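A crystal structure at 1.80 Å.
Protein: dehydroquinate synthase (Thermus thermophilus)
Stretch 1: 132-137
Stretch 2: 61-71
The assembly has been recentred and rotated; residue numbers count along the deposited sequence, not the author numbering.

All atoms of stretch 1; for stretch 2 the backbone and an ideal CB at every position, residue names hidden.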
# COMPACT_ATOMS: atom_id res chain seq x y z
N THR A 132 -1.87 -9.37 0.90
CA THR A 132 -0.42 -9.47 0.77
C THR A 132 0.15 -8.85 2.04
O THR A 132 -0.56 -8.15 2.76
CB THR A 132 0.12 -8.68 -0.45
OG1 THR A 132 0.10 -7.27 -0.17
CG2 THR A 132 -0.72 -8.96 -1.69
N GLY A 133 1.43 -9.10 2.32
CA GLY A 133 2.01 -8.51 3.51
C GLY A 133 3.17 -9.28 4.11
O GLY A 133 3.61 -10.30 3.58
N ILE A 134 3.66 -8.78 5.24
CA ILE A 134 4.79 -9.38 5.93
C ILE A 134 4.54 -9.37 7.44
O ILE A 134 3.52 -8.85 7.90
CB ILE A 134 6.09 -8.60 5.63
CG1 ILE A 134 5.92 -7.13 6.01
CG2 ILE A 134 6.44 -8.71 4.13
CD1 ILE A 134 7.20 -6.30 5.92
N ASN A 135 5.46 -9.95 8.20
CA ASN A 135 5.34 -10.02 9.65
C ASN A 135 6.23 -8.98 10.33
O ASN A 135 7.11 -8.38 9.70
CB ASN A 135 5.76 -11.40 10.17
CG ASN A 135 5.06 -12.54 9.47
OD1 ASN A 135 3.84 -12.52 9.29
ND2 ASN A 135 5.83 -13.55 9.07
N LEU A 136 5.99 -8.79 11.62
CA LEU A 136 6.78 -7.89 12.46
C LEU A 136 7.10 -8.70 13.71
O LEU A 136 6.45 -9.71 13.98
CB LEU A 136 5.96 -6.66 12.88
CG LEU A 136 5.54 -5.63 11.83
CD1 LEU A 136 4.63 -4.59 12.48
CD2 LEU A 136 6.76 -4.98 11.23
N PRO A 137 8.11 -8.27 14.48
CA PRO A 137 8.45 -9.01 15.70
C PRO A 137 7.24 -9.07 16.63
O PRO A 137 7.06 -10.04 17.37
CB PRO A 137 9.58 -8.17 16.29
CG PRO A 137 10.28 -7.67 15.07
CD PRO A 137 9.12 -7.25 14.18
N UNK A 61 9.13 -19.89 3.35
CA UNK A 61 8.96 -19.92 4.79
C UNK A 61 8.67 -18.54 5.34
O UNK A 61 8.76 -17.55 4.62
CB UNK A 61 10.21 -20.50 5.46
N UNK A 62 8.33 -18.47 6.62
CA UNK A 62 8.00 -17.22 7.28
C UNK A 62 9.12 -16.17 7.29
O UNK A 62 8.85 -14.97 7.39
CB UNK A 62 7.59 -17.52 8.72
N UNK A 63 10.36 -16.62 7.21
CA UNK A 63 11.50 -15.71 7.22
C UNK A 63 11.47 -14.77 6.02
O UNK A 63 12.04 -13.67 6.07
CB UNK A 63 12.81 -16.50 7.23
N UNK A 64 10.82 -15.19 4.95
CA UNK A 64 10.72 -14.36 3.74
C UNK A 64 9.77 -13.19 3.95
O UNK A 64 9.84 -12.18 3.23
CB UNK A 64 10.25 -15.20 2.55
N UNK A 65 8.87 -13.32 4.91
CA UNK A 65 7.90 -12.26 5.20
C UNK A 65 8.41 -11.35 6.30
O UNK A 65 7.84 -11.29 7.40
CB UNK A 65 6.55 -12.86 5.60
N UNK A 66 9.48 -10.62 6.00
CA UNK A 66 10.11 -9.72 6.96
C UNK A 66 10.46 -8.39 6.31
O UNK A 66 10.55 -8.29 5.09
CB UNK A 66 11.37 -10.36 7.55
N UNK A 67 10.69 -7.38 7.14
CA UNK A 67 11.05 -6.05 6.66
C UNK A 67 12.39 -6.09 5.94
O UNK A 67 12.60 -5.37 4.97
CB UNK A 67 11.10 -5.05 7.82
N UNK A 68 13.29 -6.95 6.41
CA UNK A 68 14.60 -7.05 5.79
C UNK A 68 14.53 -7.58 4.36
O UNK A 68 15.15 -7.02 3.46
CB UNK A 68 15.50 -7.95 6.63
N UNK A 69 13.77 -8.65 4.15
CA UNK A 69 13.66 -9.23 2.82
C UNK A 69 12.88 -8.28 1.90
O UNK A 69 13.18 -8.16 0.71
CB UNK A 69 12.98 -10.60 2.89
N UNK A 70 11.89 -7.61 2.48
CA UNK A 70 11.06 -6.65 1.76
C UNK A 70 11.95 -5.54 1.20
O UNK A 70 11.89 -5.20 0.01
CB UNK A 70 9.98 -6.07 2.67
N UNK A 71 12.80 -4.99 2.06
CA UNK A 71 13.70 -3.94 1.64
C UNK A 71 14.68 -4.42 0.60
O UNK A 71 15.00 -3.69 -0.34
CB UNK A 71 14.45 -3.38 2.85

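Position 61 lies out of reach of the strand, so only its backbone speaks: a phi of 96° favours glycine, and the residue is Gly61.

At position 62 the CA-to-CB bond runs sideways, yet the ideal CB sits 4.4 Å from Asn135 ND2, an amide donor. A polar chain long enough to turn back would suit, with an acceptor at its end; Asp, Glu, Asn or Gln could be considered. The deposited Glu62 folds back through two m rotamers, and its OE1 accepts a hydrogen bond from Asn135 ND2 at 3.0 Å.

Position 63 points away and position 64 sideways, neither with strand atoms near its CB, so the contact leaves both choices loose. Small residues fill them, Ala63 and Ala64.

Position 65 is where the two backbones come closest, its CA 4.3 Å from that of Ile134. Its carbonyl is used whatever the side chain: Asn135 N donates to the O of 65 at 2.8 Å, nearly straight at 164°. The CB points toward the strand, 3.9 Å from Ile134 CA and 3.6 Å from Asn135 ND2, which disfavours branching there but leaves room for an unbranched chain to pass obliquely across the strand. Met, Gln, Arg or Lys would fit. Lys65 crosses it, its CE 3.7 Å from Gly133 O, and its NZ reaches a water that also binds Glu62 OE1 and Asn135 OD1, tying three polar side chains together.

Position 66 points away and precedes a helix, so Ser, Thr, Asp or Asn would serve as a cap. Ser66 does so: its OG accepts a capping hydrogen bond from the N of position 69 at 3.2 Å.

Position 67 starts sideways, its CB 4.5 Å from Ile134 CD1, with Leu136 also offering methyls. A branched or flexible apolar chain, Leu, Ile or Met, would suit. Leu67 spans both: its CD2 is 3.7 Å from Ile134 CD1, and its CD1 is 3.7 Å from Leu136 CD2. Its backbone joins in through a water, which accepts from Leu67 N and donates to Asn135 O.

Positions 68 and 69 find nothing of the strand near their CBs, and many helix-compatible residues would do; they are Glu68, whose end leads away, and Val69.

Position 70 points toward the strand, with its CB 4.3 Å from Ile134 CD1, so an apolar or aromatic residue is expected. Tyr70 answers with its CB against that methyl, while its OH is hydrogen-bonded elsewhere in the structure.

Position 71 is out of reach, and Gly71 occupies it.

Stretch 2 61-71: GEAAKSLEVYG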
# COMPACT_ATOMS: atom_id res chain seq x y z
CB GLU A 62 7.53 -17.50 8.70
CG GLU A 62 6.24 -18.29 8.77
CD GLU A 62 5.07 -17.53 8.18
OE1 GLU A 62 4.92 -16.34 8.52
OE2 GLU A 62 4.31 -18.11 7.38
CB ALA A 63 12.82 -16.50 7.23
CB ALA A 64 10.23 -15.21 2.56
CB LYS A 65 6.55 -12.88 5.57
CG LYS A 65 5.87 -13.57 4.40
CD LYS A 65 4.62 -14.36 4.80
CE LYS A 65 3.58 -13.49 5.49
NZ LYS A 65 2.33 -14.27 5.74
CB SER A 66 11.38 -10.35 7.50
OG SER A 66 12.38 -10.39 6.50
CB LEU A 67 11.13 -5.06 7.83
CG LEU A 67 9.80 -4.59 8.43
CD1 LEU A 67 10.05 -3.94 9.79
CD2 LEU A 67 9.14 -3.61 7.47
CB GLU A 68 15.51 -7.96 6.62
CG GLU A 68 16.93 -8.02 6.08
CD GLU A 68 17.54 -6.64 5.91
OE1 GLU A 68 17.83 -5.98 6.93
OE2 GLU A 68 17.73 -6.21 4.74
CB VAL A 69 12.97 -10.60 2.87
CG1 VAL A 69 12.84 -11.18 1.47
CG2 VAL A 69 13.78 -11.54 3.74
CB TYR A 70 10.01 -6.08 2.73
CG TYR A 70 9.20 -4.90 2.23
CD1 TYR A 70 8.29 -5.03 1.18
CD2 TYR A 70 9.30 -3.66 2.86
CE1 TYR A 70 7.51 -3.94 0.76
CE2 TYR A 70 8.52 -2.56 2.45
CZ TYR A 70 7.63 -2.71 1.40
OH TYR A 70 6.87 -1.63 1.00
O HOH W 1 2.72 -14.97 8.50
O HOH W 2 8.78 -13.60 9.68
O HOH W 3 9.70 -8.03 9.76
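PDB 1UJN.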